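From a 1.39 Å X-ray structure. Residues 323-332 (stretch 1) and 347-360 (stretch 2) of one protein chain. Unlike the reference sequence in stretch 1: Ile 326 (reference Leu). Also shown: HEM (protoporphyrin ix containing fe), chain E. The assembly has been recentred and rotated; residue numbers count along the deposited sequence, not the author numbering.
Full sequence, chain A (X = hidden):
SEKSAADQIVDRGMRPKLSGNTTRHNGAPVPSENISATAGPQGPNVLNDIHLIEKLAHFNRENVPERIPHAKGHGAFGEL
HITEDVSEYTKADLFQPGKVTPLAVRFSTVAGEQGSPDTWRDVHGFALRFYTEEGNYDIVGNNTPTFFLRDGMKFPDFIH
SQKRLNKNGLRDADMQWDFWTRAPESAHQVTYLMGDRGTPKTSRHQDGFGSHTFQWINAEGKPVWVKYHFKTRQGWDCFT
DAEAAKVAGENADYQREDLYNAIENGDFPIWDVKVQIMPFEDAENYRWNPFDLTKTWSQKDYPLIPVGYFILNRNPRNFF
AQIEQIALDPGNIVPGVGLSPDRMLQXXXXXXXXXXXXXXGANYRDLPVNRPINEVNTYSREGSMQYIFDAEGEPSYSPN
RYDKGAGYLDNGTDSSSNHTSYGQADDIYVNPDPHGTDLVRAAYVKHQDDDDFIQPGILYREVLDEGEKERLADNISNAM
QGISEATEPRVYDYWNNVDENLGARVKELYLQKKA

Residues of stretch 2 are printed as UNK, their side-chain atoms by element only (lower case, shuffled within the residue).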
# COMPACT_ATOMS: atom_id res chain seq x y z
N ILE A 323 -18.40 5.02 -8.03
CA ILE A 323 -18.35 4.01 -9.09
C ILE A 323 -16.97 3.34 -9.13
O ILE A 323 -16.87 2.12 -9.04
CB ILE A 323 -18.71 4.58 -10.49
CG1 ILE A 323 -20.11 5.22 -10.45
CG2 ILE A 323 -18.63 3.49 -11.54
CD1 ILE A 323 -21.23 4.27 -10.07
N GLU A 324 -15.90 4.13 -9.24
CA GLU A 324 -14.57 3.50 -9.25
C GLU A 324 -14.34 2.69 -7.98
O GLU A 324 -13.79 1.59 -8.03
CB GLU A 324 -13.45 4.52 -9.47
CG GLU A 324 -12.05 3.89 -9.52
CD GLU A 324 -11.82 2.99 -10.73
OE1 GLU A 324 -12.53 3.13 -11.75
OE2 GLU A 324 -10.91 2.12 -10.66
N GLN A 325 -14.79 3.23 -6.84
CA GLN A 325 -14.60 2.60 -5.53
C GLN A 325 -15.69 1.61 -5.11
O GLN A 325 -15.60 1.02 -4.03
CB GLN A 325 -14.47 3.65 -4.43
CG GLN A 325 -13.23 4.51 -4.55
CD GLN A 325 -13.00 5.38 -3.33
OE1 GLN A 325 -11.87 5.54 -2.88
NE2 GLN A 325 -14.09 5.97 -2.80
N ILE A 326 -16.75 1.44 -5.90
CA ILE A 326 -17.71 0.41 -5.56
C ILE A 326 -17.01 -0.94 -5.62
O ILE A 326 -16.09 -1.14 -6.43
CB ILE A 326 -19.01 0.46 -6.41
CG1 ILE A 326 -20.17 -0.20 -5.66
CG2 ILE A 326 -18.82 -0.17 -7.80
CD1 ILE A 326 -21.53 0.04 -6.29
N ALA A 327 -17.40 -1.84 -4.72
CA ALA A 327 -16.76 -3.15 -4.62
C ALA A 327 -17.83 -4.21 -4.82
O ALA A 327 -18.38 -4.75 -3.85
CB ALA A 327 -16.09 -3.30 -3.25
N LEU A 328 -18.16 -4.47 -6.08
CA LEU A 328 -19.23 -5.42 -6.38
C LEU A 328 -18.67 -6.83 -6.29
O LEU A 328 -17.57 -7.09 -6.75
CB LEU A 328 -19.82 -5.11 -7.76
CG LEU A 328 -20.58 -3.77 -7.77
CD1 LEU A 328 -20.70 -3.17 -9.17
CD2 LEU A 328 -21.98 -3.93 -7.15
N ASP A 329 -19.43 -7.74 -5.68
CA ASP A 329 -18.86 -9.02 -5.25
C ASP A 329 -19.96 -10.09 -5.23
O ASP A 329 -20.93 -9.96 -4.49
CB ASP A 329 -18.25 -8.80 -3.86
CG ASP A 329 -17.72 -10.06 -3.21
OD1 ASP A 329 -17.69 -11.14 -3.85
OD2 ASP A 329 -17.30 -9.96 -2.03
N PRO A 330 -19.80 -11.17 -6.03
CA PRO A 330 -20.85 -12.20 -6.06
C PRO A 330 -20.98 -12.92 -4.72
O PRO A 330 -21.99 -13.57 -4.46
CB PRO A 330 -20.38 -13.16 -7.17
CG PRO A 330 -18.92 -12.93 -7.28
CD PRO A 330 -18.69 -11.48 -6.95
N GLY A 331 -19.96 -12.81 -3.87
CA GLY A 331 -20.03 -13.37 -2.53
C GLY A 331 -20.95 -12.60 -1.59
O GLY A 331 -21.24 -13.06 -0.48
N ASN A 332 -21.40 -11.43 -2.02
CA ASN A 332 -22.40 -10.67 -1.28
C ASN A 332 -23.78 -11.30 -1.49
O ASN A 332 -24.62 -10.76 -2.22
CB ASN A 332 -22.39 -9.21 -1.70
CG ASN A 332 -21.22 -8.45 -1.13
OD1 ASN A 332 -20.65 -8.84 -0.11
ND2 ASN A 332 -20.87 -7.34 -1.77
N UNK A 347 -14.80 -20.09 -7.42
CA UNK A 347 -13.58 -19.29 -7.46
C UNK A 347 -13.89 -17.79 -7.31
O UNK A 347 -13.18 -17.08 -6.58
c UNK A 347 -12.80 -19.55 -8.74
N UNK A 348 -14.93 -17.31 -7.99
CA UNK A 348 -15.34 -15.91 -7.87
C UNK A 348 -15.67 -15.51 -6.43
O UNK A 348 -15.36 -14.40 -6.01
c UNK A 348 -16.26 -15.75 -10.24
c UNK A 348 -16.54 -15.62 -8.76
n UNK A 348 -20.11 -14.30 -11.16
c UNK A 348 -17.51 -15.45 -11.04
n UNK A 348 -17.81 -14.03 -11.03
c UNK A 348 -19.04 -13.51 -11.10
n UNK A 348 -19.20 -12.19 -11.09
N UNK A 349 -16.28 -16.42 -5.68
CA UNK A 349 -16.68 -16.10 -4.31
C UNK A 349 -15.45 -15.72 -3.46
O UNK A 349 -15.54 -14.90 -2.54
c UNK A 349 -19.73 -16.28 -4.55
c UNK A 349 -17.83 -16.98 -2.22
c UNK A 349 -17.50 -17.25 -3.68
c UNK A 349 -18.80 -17.48 -4.48
N UNK A 350 -14.30 -16.29 -3.80
CA UNK A 350 -13.05 -15.87 -3.18
C UNK A 350 -12.46 -14.58 -3.80
O UNK A 350 -12.04 -13.67 -3.08
c UNK A 350 -8.96 -15.61 -1.44
c UNK A 350 -11.99 -16.97 -3.26
c UNK A 350 -10.60 -16.47 -2.99
c UNK A 350 -8.41 -15.80 -3.76
c UNK A 350 -10.22 -16.11 -1.70
c UNK A 350 -8.05 -15.46 -2.47
c UNK A 350 -9.69 -16.30 -4.02
N UNK A 351 -12.42 -14.53 -5.12
CA UNK A 351 -11.56 -13.60 -5.84
C UNK A 351 -11.88 -12.12 -5.71
O UNK A 351 -10.97 -11.30 -5.72
c UNK A 351 -11.49 -13.99 -7.30
N UNK A 352 -13.16 -11.75 -5.62
CA UNK A 352 -13.51 -10.33 -5.70
C UNK A 352 -13.10 -9.57 -4.45
O UNK A 352 -12.43 -8.54 -4.55
c UNK A 352 -16.09 -11.25 -10.00
c UNK A 352 -15.58 -12.19 -9.14
o UNK A 352 -16.46 -11.63 -11.27
c UNK A 352 -15.24 -11.83 -7.85
c UNK A 352 -15.00 -10.13 -6.00
c UNK A 352 -16.26 -9.95 -9.58
c UNK A 352 -15.38 -10.52 -7.41
c UNK A 352 -15.90 -9.59 -8.29
N UNK A 353 -13.49 -10.08 -3.28
CA UNK A 353 -13.10 -9.45 -2.02
C UNK A 353 -11.58 -9.44 -1.89
O UNK A 353 -11.01 -8.49 -1.37
c UNK A 353 -13.73 -10.18 -0.85
N UNK A 354 -10.93 -10.49 -2.37
CA UNK A 354 -9.48 -10.54 -2.33
C UNK A 354 -8.89 -9.36 -3.12
O UNK A 354 -8.01 -8.65 -2.63
c UNK A 354 -7.45 -11.94 -2.87
o UNK A 354 -6.84 -12.04 -3.95
o UNK A 354 -6.88 -11.88 -1.76
c UNK A 354 -8.96 -11.87 -2.88
N UNK A 355 -9.36 -9.16 -4.34
CA UNK A 355 -8.84 -8.04 -5.12
C UNK A 355 -9.19 -6.69 -4.48
O UNK A 355 -8.37 -5.77 -4.44
o UNK A 355 -8.77 -5.89 -9.51
c UNK A 355 -8.66 -6.89 -7.35
c UNK A 355 -8.79 -6.94 -8.85
n UNK A 355 -8.90 -8.14 -9.42
c UNK A 355 -9.31 -8.05 -6.58
N UNK A 356 -10.40 -6.59 -3.94
CA UNK A 356 -10.87 -5.33 -3.37
C UNK A 356 -10.07 -4.92 -2.13
O UNK A 356 -9.81 -3.73 -1.94
c UNK A 356 -12.37 -5.41 -3.10
c UNK A 356 -14.47 -6.12 -4.36
o UNK A 356 -14.89 -6.64 -3.32
n UNK A 356 -15.15 -6.18 -5.51
c UNK A 356 -13.16 -5.38 -4.41
N UNK A 357 -9.67 -5.90 -1.33
CA UNK A 357 -8.81 -5.62 -0.18
C UNK A 357 -7.52 -4.94 -0.63
O UNK A 357 -6.99 -4.09 0.09
c UNK A 357 -9.50 -8.93 1.78
n UNK A 357 -10.78 -9.47 2.22
c UNK A 357 -8.50 -6.92 0.57
c UNK A 357 -11.30 -10.64 1.85
c UNK A 357 -9.70 -7.48 1.33
n UNK A 357 -12.51 -10.98 2.29
n UNK A 357 -10.61 -11.47 1.07
N UNK A 358 -7.01 -5.31 -1.80
CA UNK A 358 -5.80 -4.69 -2.37
C UNK A 358 -6.10 -3.39 -3.12
O UNK A 358 -5.45 -2.36 -2.91
c UNK A 358 -3.39 -4.26 -6.42
c UNK A 358 -1.96 -3.96 -4.53
c UNK A 358 -2.90 -4.56 -3.72
c UNK A 358 -4.10 -5.03 -4.24
o UNK A 358 -1.25 -3.20 -6.66
c UNK A 358 -2.21 -3.81 -5.88
c UNK A 358 -5.13 -5.67 -3.33
c UNK A 358 -4.33 -4.86 -5.60
N UNK A 359 -7.06 -3.46 -4.04
CA UNK A 359 -7.37 -2.38 -4.98
C UNK A 359 -7.85 -1.13 -4.25
O UNK A 359 -7.53 -0.01 -4.64
n UNK A 359 -11.20 -2.83 -7.52
c UNK A 359 -8.97 -1.85 -6.88
c UNK A 359 -12.21 -1.98 -7.28
n UNK A 359 -12.00 -0.67 -7.32
n UNK A 359 -13.41 -2.46 -6.98
c UNK A 359 -9.86 -2.43 -7.94
c UNK A 359 -8.46 -2.89 -5.95
N UNK A 360 -8.65 -1.34 -3.22
CA UNK A 360 -9.24 -0.25 -2.45
C UNK A 360 -8.57 -0.14 -1.08
O UNK A 360 -7.99 0.89 -0.77
c UNK A 360 -11.44 -0.63 -3.63
c UNK A 360 -10.76 -0.43 -2.27
c UNK A 360 -11.34 0.78 -1.55
c UNK A 360 -12.87 -1.15 -3.52
CHA HEM E . -14.66 -8.10 -12.27
CHB HEM E . -12.73 -12.35 -10.95
CHC HEM E . -15.69 -14.59 -14.06
CHD HEM E . -18.42 -10.62 -14.09
C1A HEM E . -13.87 -9.05 -11.65
C2A HEM E . -12.87 -8.79 -10.64
C3A HEM E . -12.35 -9.97 -10.27
C4A HEM E . -13.00 -11.01 -11.04
CMA HEM E . -11.27 -10.26 -9.23
CAA HEM E . -12.50 -7.39 -10.10
CBA HEM E . -13.42 -7.04 -8.94
CGA HEM E . -13.01 -5.78 -8.23
O1A HEM E . -13.93 -5.03 -7.82
O2A HEM E . -11.79 -5.51 -8.06
C1B HEM E . -13.34 -13.34 -11.69
C2B HEM E . -13.00 -14.74 -11.68
C3B HEM E . -13.81 -15.36 -12.57
C4B HEM E . -14.69 -14.35 -13.13
CMB HEM E . -11.88 -15.36 -10.81
CAB HEM E . -13.92 -16.84 -12.95
CBB HEM E . -13.58 -17.82 -12.12
C1C HEM E . -16.79 -13.76 -14.20
C2C HEM E . -18.13 -14.14 -14.63
C3C HEM E . -18.88 -13.02 -14.63
C4C HEM E . -18.04 -11.93 -14.19
CMC HEM E . -18.57 -15.57 -15.02
CAC HEM E . -20.38 -12.82 -14.94
CBC HEM E . -21.30 -13.79 -14.75
C1D HEM E . -17.63 -9.59 -13.68
C2D HEM E . -18.06 -8.23 -13.70
C3D HEM E . -16.91 -7.44 -13.14
C4D HEM E . -15.89 -8.39 -12.81
CMD HEM E . -19.40 -7.68 -14.20
CAD HEM E . -16.90 -5.93 -12.93
CBD HEM E . -17.71 -5.60 -11.68
CGD HEM E . -17.74 -4.11 -11.60
O1D HEM E . -17.17 -3.53 -10.64
O2D HEM E . -18.33 -3.48 -12.51
NA HEM E . -13.94 -10.42 -11.87
NB HEM E . -14.37 -13.13 -12.58
NC HEM E . -16.77 -12.40 -13.94
ND HEM E . -16.34 -9.66 -13.16
FE HEM E . -15.34 -11.39 -12.94
O HOH W 1 -9.92 1.04 -8.29
O HOH W 2 -16.50 -7.48 -1.37
O HOH W 3 -15.28 -12.30 -3.37

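Position 347 carries one side-chain carbon, out of reach of stretch 1 and 3.9 Å, as its CB, from HEM CBB. It is Ala 347, a small methyl where the helix passes the cofactor.

Position 348 has three carbons, a nitrogen, then a carbon bearing two more nitrogens. That last carbon lies 3.9 Å from Pro 330 CG, which covers one face of the flat group; the heme covers the opposite face. A guanidinium fits this sandwich: Arg 348.

Position 349 has four carbons forked at the first, one arm two carbons long. The end carbon of that arm lies 3.5 Å from Pro 330 O and from Gly 331 N. This is Ile 349, its longer arm reaching the turn of stretch 1. The backbones come close here, 4.7 Å between Gly 331 CA and Ile 349 CA; a CB on Gly 331 would be crowded by Asp 329 OD1.

Position 350 shows one carbon and a six-carbon ring without a heteroatom, its CA-to-CB bond pointing away from stretch 1. It is Phe 350, an apolar ring suited to its buried site. Position 351, a single carbon free of stretch 1, is Ala 351.

Position 352 has one carbon and a six-carbon ring bearing an oxygen that lies 2.0 Å from HEM FE. Pro 330 CD sits 3.5 Å from the ring centroid, almost on its normal, in a CH-pi contact. It is Tyr 352, whose OH is an iron ligand and also accepts hydrogen bonds from Arg 348 NE and NH2, both at 2.8 Å.

Position 353 has one carbon, its CB, 3.8 Å from Asp 329 OD2; its backbone N donates to water 3 (2.9 Å from the water O), whose O lies 2.7 Å from Asp 329 OD1. It is Ala 353.

Position 354 has two carbons, the second with two oxygens: Asp 354. Position 355 has three carbons, the last with one oxygen and one nitrogen: Gln 355. Neither touches stretch 1, and both bond elsewhere in the structure.

Position 356 has the same atoms as 355 but points toward stretch 1. Its nitrogen donates to Leu 328 O and to HEM O1A, each at 2.9 Å, while its oxygen accepts from water 2, which also donates to Asp 329 OD2. An amide serves both roles: Gln 356.

Position 357, three carbons, a nitrogen and a carbon with two nitrogens, is Arg 357, out of reach. Position 358, one carbon, then a six-carbon ring bearing one oxygen, is also out of reach: Tyr 358, partly exposed, its OH bonded elsewhere in the structure.

Position 359 is again a guanidinium on three carbons. One terminal nitrogen donates to Glu 324 O and the other to Ile 326 O, both at 3.0 Å. It is Arg 359, whose NE and NH2 also bind heme carboxylate oxygens O2A and O1A.

Position 360 has four carbons forked at the first; the longer arm's end packs 3.9 Å from Ala 327 CB. It is Ile 360.

The contact thus pairs a helix with a loop that closes in a type I turn. Long polar side chains satisfy backbone carbonyls of stretch 1, Pro 330 covers the iron-binding ring, and waters link Glu 324 to Arg 359 and Asp 329 to Gln 356.

Stretch 2 347-360: ARIFAYADQQRYRI
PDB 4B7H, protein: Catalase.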